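Local coordinates for glutathione S-transferase (Ceriporiopsis subvermispora, PDB 6J3E) that is a serine-type glutathione S-transferase of a wood-decay fungus, binding glutathione and probably conjugating it through its thiol sulfur to electrophilic substrates, at the interface of chains A and B. Residues are numbered along the deposited sequence; one frame, centred on the assembly and turned at random. Chains: chain A/B, glutathione S-transferase.

The interface of chains A and B. Residues chain A 107-108, 111-112, 115, 200, 207; chain B 108, 111, 200.
B:Leu111 pushes its forked tip into a groove on chain A, where a branched, apolar leucine suits because each methyl finds its own wall. CD2 lies 3.8 Å from CB of A:Phe115, whose CG, anti to the backbone N (chi1 162°), carries the ring away; A:Ala207 is small enough to set CB over that ring's rim. CD1 reaches CB of A:Thr108, a compact residue, at 3.9 Å and ND1 of A:His112 at 4.1 Å. At the base of the fork the two Leu111 side chains pass CB to CB at 3.9 Å, and A:Leu111 crosses B:Thr108 at about a right angle. The flat imidazole completes the wall: ND1 donates a hydrogen bond to the carbonyl oxygen of A:Thr108 (3.1 Å), though standing 54° out of the carbonyl plane. An alanine in place of A:His112 would probably lose this bond, though not the backbone N beside the carbonyl, and open a gap beside CD1 of B:Leu111. B:Leu200 packs a second spot, CD2 4.0 Å from CD1 of A:Leu111, and the aliphatic CG of A:Glu107 skirts its carbonyl oxygen at 3.6 Å, the carboxylate extended beyond. Packing thins at A:Leu200, CD2 4.2 Å from CD1 of B:Leu111, and at A:Ala207; both hide little surface. Helices 109-136 of A and 109-137 of B, in the C-terminal domain, meet by their starts across a two-fold that may be the biological dimer's, flanked by the Leu200 loop and helix 206-222.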
loop_
_atom_site.group_PDB
_atom_site.type_symbol
_atom_site.label_atom_id
_atom_site.label_comp_id
_atom_site.label_asym_id
_atom_site.label_seq_id
_atom_site.Cartn_x
_atom_site.Cartn_y
_atom_site.Cartn_z
ATOM N N GLU A 107 -16.368 -4.415 4.192
ATOM C CA GLU A 107 -15.900 -3.075 4.515
ATOM C C GLU A 107 -14.392 -2.937 4.354
ATOM O O GLU A 107 -13.892 -1.809 4.309
ATOM C CB GLU A 107 -16.290 -2.701 5.943
ATOM C CG GLU A 107 -17.730 -2.293 6.114
ATOM C CD GLU A 107 -18.021 -1.678 7.484
ATOM O OE1 GLU A 107 -17.062 -1.344 8.220
ATOM O OE2 GLU A 107 -19.217 -1.525 7.817
ATOM N N THR A 108 -13.663 -4.054 4.256
ATOM C CA THR A 108 -12.208 -4.062 4.127
ATOM C C THR A 108 -11.727 -4.349 2.714
ATOM O O THR A 108 -10.518 -4.498 2.506
ATOM C CB THR A 108 -11.589 -5.099 5.066
ATOM O OG1 THR A 108 -11.948 -6.419 4.626
ATOM C CG2 THR A 108 -12.069 -4.879 6.502
ATOM N N LEU A 111 -9.569 -1.617 1.092
ATOM C CA LEU A 111 -8.349 -1.539 1.885
ATOM C C LEU A 111 -7.450 -2.742 1.651
ATOM O O LEU A 111 -6.216 -2.603 1.635
ATOM C CB LEU A 111 -8.692 -1.418 3.365
ATOM C CG LEU A 111 -9.066 0.001 3.756
ATOM C CD1 LEU A 111 -9.658 0.036 5.166
ATOM C CD2 LEU A 111 -7.834 0.866 3.683
ATOM N N HIS A 112 -8.042 -3.931 1.471
ATOM C CA HIS A 112 -7.251 -5.111 1.117
ATOM C C HIS A 112 -6.545 -4.911 -0.213
ATOM O O HIS A 112 -5.350 -5.204 -0.349
ATOM C CB HIS A 112 -8.131 -6.358 1.056
ATOM C CG HIS A 112 -8.102 -7.188 2.304
ATOM N ND1 HIS A 112 -8.998 -7.013 3.339
ATOM C CD2 HIS A 112 -7.286 -8.204 2.679
ATOM C CE1 HIS A 112 -8.732 -7.884 4.298
ATOM N NE2 HIS A 112 -7.702 -8.623 3.921
ATOM N N PHE A 115 -3.786 -2.839 0.387
ATOM C CA PHE A 115 -2.735 -3.551 1.091
ATOM C C PHE A 115 -1.914 -4.383 0.121
ATOM O O PHE A 115 -0.681 -4.416 0.206
ATOM C CB PHE A 115 -3.335 -4.426 2.192
ATOM C CG PHE A 115 -2.401 -5.496 2.687
ATOM C CD1 PHE A 115 -1.485 -5.227 3.698
ATOM C CD2 PHE A 115 -2.423 -6.781 2.135
ATOM C CE1 PHE A 115 -0.620 -6.216 4.157
ATOM C CE2 PHE A 115 -1.554 -7.776 2.599
ATOM C CZ PHE A 115 -0.651 -7.487 3.602
ATOM N N LEU A 200 -6.910 -7.432 11.272
ATOM C CA LEU A 200 -8.186 -7.050 11.877
ATOM C C LEU A 200 -8.214 -7.237 13.385
ATOM O O LEU A 200 -9.275 -7.042 13.986
ATOM C CB LEU A 200 -9.358 -7.839 11.282
ATOM C CG LEU A 200 -9.478 -8.083 9.785
ATOM C CD1 LEU A 200 -10.649 -9.031 9.522
ATOM C CD2 LEU A 200 -9.650 -6.779 9.014
ATOM N N ALA A 207 -5.352 -10.574 4.351
ATOM C CA ALA A 207 -4.082 -9.854 4.459
ATOM C C ALA A 207 -3.068 -10.655 5.266
ATOM O O ALA A 207 -1.873 -10.657 4.948
ATOM C CB ALA A 207 -4.298 -8.468 5.070
ATOM N N THR B 108 -9.881 -1.828 11.225
ATOM C CA THR B 108 -9.256 -1.356 9.996
ATOM C C THR B 108 -8.018 -0.519 10.248
ATOM O O THR B 108 -7.519 0.106 9.303
ATOM C CB THR B 108 -10.230 -0.513 9.154
ATOM O OG1 THR B 108 -10.332 0.811 9.707
ATOM C CG2 THR B 108 -11.597 -1.140 9.097
ATOM N N LEU B 111 -4.848 -1.859 8.313
ATOM C CA LEU B 111 -5.016 -1.681 6.871
ATOM C C LEU B 111 -4.905 -0.209 6.478
ATOM O O LEU B 111 -4.391 0.108 5.403
ATOM C CB LEU B 111 -6.353 -2.270 6.410
ATOM C CG LEU B 111 -6.445 -3.802 6.343
ATOM C CD1 LEU B 111 -7.873 -4.301 6.136
ATOM C CD2 LEU B 111 -5.594 -4.283 5.219
ATOM N N LEU B 200 -14.653 2.096 2.852
ATOM C CA LEU B 200 -15.489 1.212 3.669
ATOM C C LEU B 200 -16.871 0.957 3.061
ATOM O O LEU B 200 -17.715 0.325 3.706
ATOM C CB LEU B 200 -15.652 1.781 5.088
ATOM C CG LEU B 200 -14.375 1.960 5.934
ATOM C CD1 LEU B 200 -14.624 2.339 7.394
ATOM C CD2 LEU B 200 -13.547 0.712 5.879
#